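Local atomic coordinates of cryptochrome DASH (Arabidopsis thaliana, PDB entry 2J4D), a protein that repairs cyclobutane pyrimidine dimers in single-stranded DNA as an FAD-dependent photolyase with a folate light antenna, and may also act as a photoreceptor. Residues Y373-A378 with R394-S399; K381-S384 with F388-N391; S390-Q395 with R446-P451. One frame throughout, in Å; residues are numbered along the deposited sequence.

Overall arrangement
All three contacts lie in the mostly helical FAD-binding domain, on the same side of the chain's centre, and each touches FAD. Contact 1 crosses helix 374-386 with helix 391-404. Contact 2 is nested within the loop that contact 1 closes, and folds the segment between those helices back on the end of the first. Contact 3 joins helix 391-404 to residues 446-451, some fifty residues further on. The centres of contacts 1 and 3 lie about 6 Å apart, those of contacts 1 and 2 about 10 Å, and those of contacts 2 and 3 about 13 Å. Helix 391-404 takes part in contacts 1 and 3, so one helix carries flavin-facing residues and also meets both neighbouring segments.

Contact 1 of 3, residues Y373-A378 with R394-S399; sequences YPLIDA and RQIVCS. With FAD (flavin-adenine dinucleotide), chain C.
R394 NE donates to the carbonyl oxygen of M389, and NH2 of the same guanidinium forms a salt bridge with D422. FAD C3' sits over the centre of one face of the group, 3.9 Å above the plane. FAD N5 lies at the edge of the group, in its plane, while R394 NH1 comes within 3.2 Å of FAD C4X. The two protein bonds thus fix the rotation of the guanidinium, and the nearby positive charge would probably favour negative charge on the flavin ring near N5. An arginine–aspartate pair beside the flavin is also known from other photolyases. The same helix, 391-404, part of the all-helical FAD-binding region, presents another side to helix 374-386. The short axes come within 9.7 Å and cross at -111°, and the side chains that meet here are all apolar. I396 points at the partner helix, and its two branches divide the work: CD1 lies 4.0 Å from L375 CD2, and CG2 lies 3.8 Å from I376 CD1. L375 and I396 cross at about a right angle. I376 has CG1 beside its backbone N (chi1 -57°), and its CD1 bends back toward I396 while CG2 is left to face V397 CG1 at 4.3 Å. V397 CG1 also rests 4.1 Å from the carbonyl oxygen of I376. Residues of helix 450-457 flank this patch, with Q453 touching both L375 and I396, and I450 touching I376. Toward the flavin, Q395 CG packs on the C8M methyl at 3.7 Å.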
# COMPACT_ATOMS: atom_id res chain seq x y z
N TYR A 373 10.87 -13.99 -22.24
CA TYR A 373 9.72 -13.28 -22.79
C TYR A 373 9.83 -11.85 -22.33
O TYR A 373 9.65 -11.55 -21.15
CB TYR A 373 8.43 -13.92 -22.29
CG TYR A 373 8.25 -15.32 -22.79
CD1 TYR A 373 7.78 -15.57 -24.08
CD2 TYR A 373 8.58 -16.42 -21.99
CE1 TYR A 373 7.64 -16.86 -24.56
CE2 TYR A 373 8.45 -17.72 -22.47
CZ TYR A 373 7.97 -17.93 -23.75
OH TYR A 373 7.81 -19.21 -24.22
N PRO A 374 10.14 -10.92 -23.25
CA PRO A 374 10.28 -9.51 -22.93
C PRO A 374 9.18 -8.91 -22.05
O PRO A 374 9.47 -8.23 -21.07
CB PRO A 374 10.39 -8.85 -24.30
CG PRO A 374 11.12 -9.90 -25.10
CD PRO A 374 10.37 -11.15 -24.69
N LEU A 375 7.92 -9.15 -22.41
CA LEU A 375 6.82 -8.60 -21.62
C LEU A 375 6.95 -8.98 -20.15
O LEU A 375 6.79 -8.14 -19.26
CB LEU A 375 5.48 -9.07 -22.18
CG LEU A 375 4.25 -8.42 -21.53
CD1 LEU A 375 4.39 -6.90 -21.57
CD2 LEU A 375 2.99 -8.87 -22.25
N ILE A 376 7.24 -10.25 -19.89
CA ILE A 376 7.40 -10.74 -18.52
C ILE A 376 8.64 -10.14 -17.87
O ILE A 376 8.55 -9.52 -16.81
CB ILE A 376 7.54 -12.28 -18.47
CG1 ILE A 376 6.34 -12.95 -19.14
CG2 ILE A 376 7.69 -12.73 -17.00
CD1 ILE A 376 4.98 -12.54 -18.58
N ASP A 377 9.79 -10.32 -18.52
CA ASP A 377 11.06 -9.84 -17.98
C ASP A 377 11.12 -8.36 -17.67
O ASP A 377 11.65 -7.96 -16.63
CB ASP A 377 12.22 -10.23 -18.91
CG ASP A 377 12.36 -11.73 -19.07
OD1 ASP A 377 11.96 -12.47 -18.14
OD2 ASP A 377 12.89 -12.19 -20.12
N ALA A 378 10.58 -7.54 -18.57
CA ALA A 378 10.58 -6.10 -18.36
C ALA A 378 9.81 -5.76 -17.08
O ALA A 378 10.24 -4.93 -16.28
CB ALA A 378 9.94 -5.39 -19.56
N ARG A 394 1.19 -6.65 -13.41
CA ARG A 394 1.00 -7.59 -12.31
C ARG A 394 0.06 -8.72 -12.69
O ARG A 394 0.28 -9.87 -12.33
CB ARG A 394 0.45 -6.87 -11.07
CG ARG A 394 1.34 -5.75 -10.56
CD ARG A 394 0.83 -5.16 -9.23
NE ARG A 394 1.30 -3.79 -9.05
CZ ARG A 394 1.39 -3.16 -7.89
NH1 ARG A 394 1.04 -3.77 -6.76
NH2 ARG A 394 1.82 -1.90 -7.85
N GLN A 395 -1.02 -8.39 -13.41
CA GLN A 395 -1.96 -9.42 -13.82
C GLN A 395 -1.27 -10.39 -14.79
O GLN A 395 -1.45 -11.61 -14.71
CB GLN A 395 -3.17 -8.79 -14.51
CG GLN A 395 -3.98 -7.84 -13.64
CD GLN A 395 -5.24 -7.38 -14.33
OE1 GLN A 395 -6.19 -8.14 -14.48
NE2 GLN A 395 -5.24 -6.13 -14.77
N ILE A 396 -0.48 -9.85 -15.71
CA ILE A 396 0.22 -10.66 -16.69
C ILE A 396 1.28 -11.58 -16.06
O ILE A 396 1.26 -12.79 -16.29
CB ILE A 396 0.88 -9.77 -17.76
CG1 ILE A 396 -0.20 -8.99 -18.52
CG2 ILE A 396 1.68 -10.62 -18.74
CD1 ILE A 396 0.34 -7.93 -19.45
N VAL A 397 2.18 -11.02 -15.26
CA VAL A 397 3.23 -11.85 -14.66
C VAL A 397 2.64 -12.90 -13.72
O VAL A 397 3.22 -13.97 -13.54
CB VAL A 397 4.31 -11.02 -13.91
CG1 VAL A 397 4.98 -10.08 -14.88
CG2 VAL A 397 3.71 -10.24 -12.73
N CYS A 398 1.49 -12.59 -13.13
CA CYS A 398 0.82 -13.54 -12.23
C CYS A 398 0.33 -14.74 -13.05
O CYS A 398 0.54 -15.90 -12.69
CB CYS A 398 -0.36 -12.87 -11.53
SG CYS A 398 -1.52 -14.04 -10.77
N SER A 399 -0.35 -14.44 -14.15
CA SER A 399 -0.86 -15.51 -15.02
C SER A 399 0.30 -16.35 -15.54
O SER A 399 0.23 -17.58 -15.57
CB SER A 399 -1.63 -14.90 -16.20
OG SER A 399 -2.15 -15.92 -17.04
PA FAD C . -4.63 3.15 -10.05
O1A FAD C . -4.29 4.59 -10.10
O2A FAD C . -5.12 2.47 -11.27
O5B FAD C . -5.72 2.89 -8.90
C5B FAD C . -5.92 3.85 -7.83
C4B FAD C . -5.91 3.09 -6.50
O4B FAD C . -6.95 2.11 -6.53
C3B FAD C . -4.63 2.31 -6.20
O3B FAD C . -3.60 3.14 -5.70
C2B FAD C . -5.14 1.28 -5.25
O2B FAD C . -5.15 1.67 -3.89
C1B FAD C . -6.54 0.94 -5.81
N9A FAD C . -6.59 -0.22 -6.72
C8A FAD C . -6.57 -0.21 -8.10
N7A FAD C . -6.64 -1.42 -8.62
C5A FAD C . -6.72 -2.26 -7.54
C6A FAD C . -6.81 -3.67 -7.43
N6A FAD C . -6.86 -4.50 -8.47
N1A FAD C . -6.87 -4.21 -6.16
C2A FAD C . -6.81 -3.39 -5.06
N3A FAD C . -6.73 -2.04 -5.09
C4A FAD C . -6.67 -1.53 -6.35
N1 FAD C . -2.27 -3.10 -4.83
C2 FAD C . -1.80 -2.69 -3.60
O2 FAD C . -2.15 -1.62 -3.12
N3 FAD C . -0.91 -3.52 -2.91
C4 FAD C . -0.46 -4.75 -3.39
O4 FAD C . 0.33 -5.44 -2.72
C4X FAD C . -0.94 -5.17 -4.65
N5 FAD C . -0.54 -6.39 -5.21
C5X FAD C . -1.10 -6.85 -6.40
C6 FAD C . -0.79 -8.12 -6.90
C7 FAD C . -1.34 -8.62 -8.10
C7M FAD C . -0.97 -10.00 -8.58
C8 FAD C . -2.26 -7.78 -8.83
C8M FAD C . -2.90 -8.23 -10.14
C9 FAD C . -2.58 -6.50 -8.35
C9A FAD C . -2.02 -6.01 -7.13
N10 FAD C . -2.32 -4.71 -6.62
C10 FAD C . -1.85 -4.31 -5.35
C1' FAD C . -3.45 -3.92 -7.20
C2' FAD C . -3.10 -2.91 -8.30
O2' FAD C . -2.32 -3.54 -9.30
C3' FAD C . -2.31 -1.74 -7.71
O3' FAD C . -3.05 -1.12 -6.64
C4' FAD C . -1.98 -0.61 -8.70
O4' FAD C . -1.16 -1.10 -9.76
C5' FAD C . -1.26 0.50 -7.96
O5' FAD C . -0.97 1.58 -8.85
P FAD C . -1.85 2.87 -9.05
O1P FAD C . -1.88 3.52 -7.73
O2P FAD C . -1.25 3.70 -10.14
O3P FAD C . -3.26 2.42 -9.61

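Contact 2 of 3, residues K381-S384 with F388-N391; sequences KELS and FMSN. With FAD (flavin-adenine dinucleotide), chain C.
E382 and L383 close on the main chain of F388, where the packing is tight. The carbonyl oxygen of F388 lies 3.4 Å from E382 CG and accepts a CA-H...O contact from L383, whose CA is 3.5 Å away with 141° at the hydrogen. Apolar contact continues at L383, where CB meets M389 CE at 3.7 Å. The M389 chain runs extended to its sulfur and then bends (chi3 -56°), which turns the terminal methyl toward L383; F416 of helix 409-419 touches both residues. This is the connection between consecutive helices of the FAD-binding domain: F388 and M389 have extended backbone angles and fold back along the last turns of helix 374-386 before helix 391-404 starts. The F388 ring is approached at its edges. E382 OE2 lies near the ring plane, 3.9 Å from CD2, with carboxylate and ring planes 41° apart, and at the far end CZ is 3.4 Å from FAD O5', so F388 sits between the glutamate and the cofactor. R394 makes a cation-pi interaction with the same ring. The looser part is toward S390, whose backbone does not reach the carboxylate directly: E382 OE2 and S390 N are 4.3 Å apart. Water 1 bridges the gap, 2.6 Å from E382 OE1, and accepts from S390 N. OE1 is further bonded to Y463 OH, which helps to satisfy this buried carboxylate.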
# COMPACT_ATOMS: atom_id res chain seq x y z
N LYS A 381 11.75 -6.85 -14.01
CA LYS A 381 12.91 -5.99 -13.80
C LYS A 381 12.41 -4.66 -13.23
O LYS A 381 13.05 -4.08 -12.35
CB LYS A 381 13.66 -5.76 -15.12
CG LYS A 381 15.03 -5.12 -14.94
CD LYS A 381 15.81 -5.04 -16.26
CE LYS A 381 16.09 -6.43 -16.84
NZ LYS A 381 17.01 -7.28 -16.01
N GLU A 382 11.27 -4.17 -13.72
CA GLU A 382 10.72 -2.92 -13.20
C GLU A 382 10.50 -3.07 -11.69
O GLU A 382 10.86 -2.20 -10.90
CB GLU A 382 9.39 -2.58 -13.87
CG GLU A 382 8.80 -1.25 -13.36
CD GLU A 382 7.46 -0.88 -13.97
OE1 GLU A 382 7.06 -1.50 -14.98
OE2 GLU A 382 6.80 0.04 -13.44
N LEU A 383 9.92 -4.20 -11.32
CA LEU A 383 9.63 -4.50 -9.92
C LEU A 383 10.87 -4.52 -9.02
O LEU A 383 10.89 -3.85 -7.99
CB LEU A 383 8.92 -5.85 -9.82
CG LEU A 383 8.66 -6.35 -8.40
CD1 LEU A 383 7.70 -5.38 -7.68
CD2 LEU A 383 8.06 -7.74 -8.48
N SER A 384 11.89 -5.30 -9.38
CA SER A 384 13.08 -5.37 -8.54
C SER A 384 13.90 -4.08 -8.53
O SER A 384 14.65 -3.82 -7.59
CB SER A 384 13.96 -6.56 -8.95
OG SER A 384 14.34 -6.46 -10.30
N PHE A 388 7.78 -1.15 -7.87
CA PHE A 388 6.45 -0.91 -8.41
C PHE A 388 6.28 -1.65 -9.73
O PHE A 388 7.26 -1.97 -10.41
CB PHE A 388 6.24 0.60 -8.66
CG PHE A 388 4.84 0.96 -9.10
CD1 PHE A 388 3.85 1.21 -8.16
CD2 PHE A 388 4.52 1.03 -10.46
CE1 PHE A 388 2.54 1.53 -8.56
CE2 PHE A 388 3.21 1.35 -10.87
CZ PHE A 388 2.22 1.59 -9.91
N MET A 389 5.03 -1.96 -10.08
CA MET A 389 4.70 -2.62 -11.34
C MET A 389 3.29 -2.17 -11.67
O MET A 389 2.46 -2.02 -10.76
CB MET A 389 4.73 -4.15 -11.21
CG MET A 389 4.56 -4.87 -12.56
SD MET A 389 4.43 -6.67 -12.47
CE MET A 389 5.96 -7.10 -11.59
N SER A 390 3.02 -1.91 -12.95
CA SER A 390 1.68 -1.47 -13.36
C SER A 390 0.68 -2.57 -13.07
O SER A 390 1.05 -3.75 -13.00
CB SER A 390 1.63 -1.16 -14.86
OG SER A 390 1.79 -2.34 -15.62
N ASN A 391 -0.58 -2.20 -12.90
CA ASN A 391 -1.62 -3.18 -12.63
C ASN A 391 -1.69 -4.20 -13.77
O ASN A 391 -1.85 -5.40 -13.53
CB ASN A 391 -2.98 -2.48 -12.48
CG ASN A 391 -4.11 -3.47 -12.27
OD1 ASN A 391 -4.10 -4.25 -11.32
ND2 ASN A 391 -5.10 -3.44 -13.17
PA FAD C . -4.63 3.15 -10.05
O1A FAD C . -4.29 4.59 -10.10
O2A FAD C . -5.12 2.47 -11.27
O5B FAD C . -5.72 2.89 -8.90
C5B FAD C . -5.92 3.85 -7.83
C4B FAD C . -5.91 3.09 -6.50
O4B FAD C . -6.95 2.11 -6.53
C3B FAD C . -4.63 2.31 -6.20
O3B FAD C . -3.60 3.14 -5.70
C2B FAD C . -5.14 1.28 -5.25
O2B FAD C . -5.15 1.67 -3.89
C1B FAD C . -6.54 0.94 -5.81
N9A FAD C . -6.59 -0.22 -6.72
C8A FAD C . -6.57 -0.21 -8.10
N7A FAD C . -6.64 -1.42 -8.62
C5A FAD C . -6.72 -2.26 -7.54
C6A FAD C . -6.81 -3.67 -7.43
N6A FAD C . -6.86 -4.50 -8.47
N1A FAD C . -6.87 -4.21 -6.16
C2A FAD C . -6.81 -3.39 -5.06
N3A FAD C . -6.73 -2.04 -5.09
C4A FAD C . -6.67 -1.53 -6.35
N1 FAD C . -2.27 -3.10 -4.83
C2 FAD C . -1.80 -2.69 -3.60
O2 FAD C . -2.15 -1.62 -3.12
N3 FAD C . -0.91 -3.52 -2.91
C4 FAD C . -0.46 -4.75 -3.39
O4 FAD C . 0.33 -5.44 -2.72
C4X FAD C . -0.94 -5.17 -4.65
N5 FAD C . -0.54 -6.39 -5.21
C5X FAD C . -1.10 -6.85 -6.40
C6 FAD C . -0.79 -8.12 -6.90
C7 FAD C . -1.34 -8.62 -8.10
C7M FAD C . -0.97 -10.00 -8.58
C8 FAD C . -2.26 -7.78 -8.83
C8M FAD C . -2.90 -8.23 -10.14
C9 FAD C . -2.58 -6.50 -8.35
C9A FAD C . -2.02 -6.01 -7.13
N10 FAD C . -2.32 -4.71 -6.62
C10 FAD C . -1.85 -4.31 -5.35
C1' FAD C . -3.45 -3.92 -7.20
C2' FAD C . -3.10 -2.91 -8.30
O2' FAD C . -2.32 -3.54 -9.30
C3' FAD C . -2.31 -1.74 -7.71
O3' FAD C . -3.05 -1.12 -6.64
C4' FAD C . -1.98 -0.61 -8.70
O4' FAD C . -1.16 -1.10 -9.76
C5' FAD C . -1.26 0.50 -7.96
O5' FAD C . -0.97 1.58 -8.85
P FAD C . -1.85 2.87 -9.05
O1P FAD C . -1.88 3.52 -7.73
O2P FAD C . -1.25 3.70 -10.14
O3P FAD C . -3.26 2.42 -9.61
O HOH W 1 4.66 -2.32 -15.32

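Contact 3 of 3, residues S390-Q395 with R446-P451; sequences SNRGRQ and RYFSIP. With FAD (flavin-adenine dinucleotide), chain C.
The backbones stay well apart, 7.9 Å between the CA atoms of Q395 and F448, so the gap is spanned mainly by side chains. F448 points toward the first turn of helix 391-404, where S390 OG caps the start by accepting from G393 N (3.0 Å). The F448 ring has polar groups on three sides: Q395 O lies 4.1 Å above one face, R446 NE lies 3.8 Å above the opposite one, both offset toward the rim, and R392 NH1 comes in at the edge, 3.5 Å from CE2. Q395 also leans its amide on the ring corner, with OE1 3.5 Å from CZ and the two planes 71° apart. R392 reaches F448 because its chain bends at chi2 and chi3 (56° and 44°), and its NH1 is hydrogen-bonded to Q453 OE1, with Y457 adding a cation-pi contact. R392 NH1 and R446 NH1 are 5.1 Å apart, so two like charges lie near one aromatic ring. The Q453 hydrogen bond and the Y457 cation-pi contact probably hold the R392 guanidinium in place at the edge of F448, a positive group at a site consistent with ATP binding.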
# COMPACT_ATOMS: atom_id res chain seq x y z
N SER A 390 3.02 -1.91 -12.95
CA SER A 390 1.68 -1.47 -13.36
C SER A 390 0.68 -2.57 -13.07
O SER A 390 1.05 -3.75 -13.00
CB SER A 390 1.63 -1.16 -14.86
OG SER A 390 1.79 -2.34 -15.62
N ASN A 391 -0.58 -2.20 -12.90
CA ASN A 391 -1.62 -3.18 -12.63
C ASN A 391 -1.69 -4.20 -13.77
O ASN A 391 -1.85 -5.40 -13.53
CB ASN A 391 -2.98 -2.48 -12.48
CG ASN A 391 -4.11 -3.47 -12.27
OD1 ASN A 391 -4.10 -4.25 -11.32
ND2 ASN A 391 -5.10 -3.44 -13.17
N ARG A 392 -1.58 -3.72 -15.01
CA ARG A 392 -1.62 -4.61 -16.17
C ARG A 392 -0.46 -5.61 -16.08
O ARG A 392 -0.64 -6.81 -16.29
CB ARG A 392 -1.52 -3.77 -17.45
CG ARG A 392 -1.37 -4.56 -18.75
CD ARG A 392 -2.49 -5.56 -18.96
NE ARG A 392 -3.80 -4.99 -18.65
CZ ARG A 392 -4.94 -5.65 -18.78
NH1 ARG A 392 -4.94 -6.90 -19.23
NH2 ARG A 392 -6.09 -5.07 -18.45
N GLY A 393 0.73 -5.12 -15.75
CA GLY A 393 1.88 -6.00 -15.64
C GLY A 393 1.72 -7.05 -14.56
O GLY A 393 2.08 -8.22 -14.77
N ARG A 394 1.19 -6.65 -13.41
CA ARG A 394 1.00 -7.59 -12.31
C ARG A 394 0.06 -8.72 -12.69
O ARG A 394 0.28 -9.87 -12.33
CB ARG A 394 0.45 -6.87 -11.07
CG ARG A 394 1.34 -5.75 -10.56
CD ARG A 394 0.83 -5.16 -9.23
NE ARG A 394 1.30 -3.79 -9.05
CZ ARG A 394 1.39 -3.16 -7.89
NH1 ARG A 394 1.04 -3.77 -6.76
NH2 ARG A 394 1.82 -1.90 -7.85
N GLN A 395 -1.02 -8.39 -13.41
CA GLN A 395 -1.96 -9.42 -13.82
C GLN A 395 -1.27 -10.39 -14.79
O GLN A 395 -1.45 -11.61 -14.71
CB GLN A 395 -3.17 -8.79 -14.51
CG GLN A 395 -3.98 -7.84 -13.64
CD GLN A 395 -5.24 -7.38 -14.33
OE1 GLN A 395 -6.19 -8.14 -14.48
NE2 GLN A 395 -5.24 -6.13 -14.77
N ARG A 446 -8.87 -16.31 -15.45
CA ARG A 446 -8.46 -16.16 -16.83
C ARG A 446 -6.98 -16.33 -17.15
O ARG A 446 -6.12 -16.19 -16.28
CB ARG A 446 -8.93 -14.82 -17.38
CG ARG A 446 -8.51 -13.64 -16.55
CD ARG A 446 -8.88 -12.35 -17.27
NE ARG A 446 -8.44 -12.40 -18.66
CZ ARG A 446 -8.41 -11.35 -19.48
NH1 ARG A 446 -8.81 -10.16 -19.05
NH2 ARG A 446 -7.99 -11.50 -20.73
N TYR A 447 -6.72 -16.67 -18.40
CA TYR A 447 -5.37 -16.85 -18.88
C TYR A 447 -5.01 -15.63 -19.73
O TYR A 447 -5.76 -15.25 -20.62
CB TYR A 447 -5.28 -18.10 -19.75
CG TYR A 447 -3.92 -18.28 -20.40
CD1 TYR A 447 -2.90 -18.97 -19.75
CD2 TYR A 447 -3.64 -17.69 -21.63
CE1 TYR A 447 -1.63 -19.08 -20.31
CE2 TYR A 447 -2.38 -17.79 -22.20
CZ TYR A 447 -1.38 -18.49 -21.54
OH TYR A 447 -0.13 -18.60 -22.11
N PHE A 448 -3.87 -15.02 -19.44
CA PHE A 448 -3.43 -13.87 -20.21
C PHE A 448 -2.45 -14.32 -21.30
O PHE A 448 -1.39 -14.87 -21.00
CB PHE A 448 -2.77 -12.82 -19.32
CG PHE A 448 -3.73 -12.10 -18.41
CD1 PHE A 448 -4.37 -12.77 -17.38
CD2 PHE A 448 -3.99 -10.75 -18.60
CE1 PHE A 448 -5.27 -12.11 -16.54
CE2 PHE A 448 -4.89 -10.08 -17.76
CZ PHE A 448 -5.52 -10.76 -16.74
N SER A 449 -2.83 -14.09 -22.55
CA SER A 449 -1.98 -14.45 -23.68
C SER A 449 -0.88 -13.41 -23.80
O SER A 449 -1.16 -12.24 -24.05
CB SER A 449 -2.81 -14.47 -24.97
OG SER A 449 -1.97 -14.57 -26.10
N ILE A 450 0.36 -13.83 -23.60
CA ILE A 450 1.48 -12.89 -23.69
C ILE A 450 1.53 -12.15 -25.02
O ILE A 450 1.73 -10.93 -25.04
CB ILE A 450 2.83 -13.61 -23.42
CG1 ILE A 450 3.10 -13.67 -21.92
CG2 ILE A 450 3.98 -12.87 -24.10
CD1 ILE A 450 1.98 -14.28 -21.10
N PRO A 451 1.36 -12.85 -26.14
CA PRO A 451 1.40 -12.16 -27.43
C PRO A 451 0.31 -11.11 -27.57
O PRO A 451 0.58 -9.99 -28.02
CB PRO A 451 1.25 -13.30 -28.44
CG PRO A 451 0.41 -14.28 -27.71
CD PRO A 451 1.05 -14.28 -26.33
PA FAD C . -4.63 3.15 -10.05
O1A FAD C . -4.29 4.59 -10.10
O2A FAD C . -5.12 2.47 -11.27
O5B FAD C . -5.72 2.89 -8.90
C5B FAD C . -5.92 3.85 -7.83
C4B FAD C . -5.91 3.09 -6.50
O4B FAD C . -6.95 2.11 -6.53
C3B FAD C . -4.63 2.31 -6.20
O3B FAD C . -3.60 3.14 -5.70
C2B FAD C . -5.14 1.28 -5.25
O2B FAD C . -5.15 1.67 -3.89
C1B FAD C . -6.54 0.94 -5.81
N9A FAD C . -6.59 -0.22 -6.72
C8A FAD C . -6.57 -0.21 -8.10
N7A FAD C . -6.64 -1.42 -8.62
C5A FAD C . -6.72 -2.26 -7.54
C6A FAD C . -6.81 -3.67 -7.43
N6A FAD C . -6.86 -4.50 -8.47
N1A FAD C . -6.87 -4.21 -6.16
C2A FAD C . -6.81 -3.39 -5.06
N3A FAD C . -6.73 -2.04 -5.09
C4A FAD C . -6.67 -1.53 -6.35
N1 FAD C . -2.27 -3.10 -4.83
C2 FAD C . -1.80 -2.69 -3.60
O2 FAD C . -2.15 -1.62 -3.12
N3 FAD C . -0.91 -3.52 -2.91
C4 FAD C . -0.46 -4.75 -3.39
O4 FAD C . 0.33 -5.44 -2.72
C4X FAD C . -0.94 -5.17 -4.65
N5 FAD C . -0.54 -6.39 -5.21
C5X FAD C . -1.10 -6.85 -6.40
C6 FAD C . -0.79 -8.12 -6.90
C7 FAD C . -1.34 -8.62 -8.10
C7M FAD C . -0.97 -10.00 -8.58
C8 FAD C . -2.26 -7.78 -8.83
C8M FAD C . -2.90 -8.23 -10.14
C9 FAD C . -2.58 -6.50 -8.35
C9A FAD C . -2.02 -6.01 -7.13
N10 FAD C . -2.32 -4.71 -6.62
C10 FAD C . -1.85 -4.31 -5.35
C1' FAD C . -3.45 -3.92 -7.20
C2' FAD C . -3.10 -2.91 -8.30
O2' FAD C . -2.32 -3.54 -9.30
C3' FAD C . -2.31 -1.74 -7.71
O3' FAD C . -3.05 -1.12 -6.64
C4' FAD C . -1.98 -0.61 -8.70
O4' FAD C . -1.16 -1.10 -9.76
C5' FAD C . -1.26 0.50 -7.96
O5' FAD C . -0.97 1.58 -8.85
P FAD C . -1.85 2.87 -9.05
O1P FAD C . -1.88 3.52 -7.73
O2P FAD C . -1.25 3.70 -10.14
O3P FAD C . -3.26 2.42 -9.61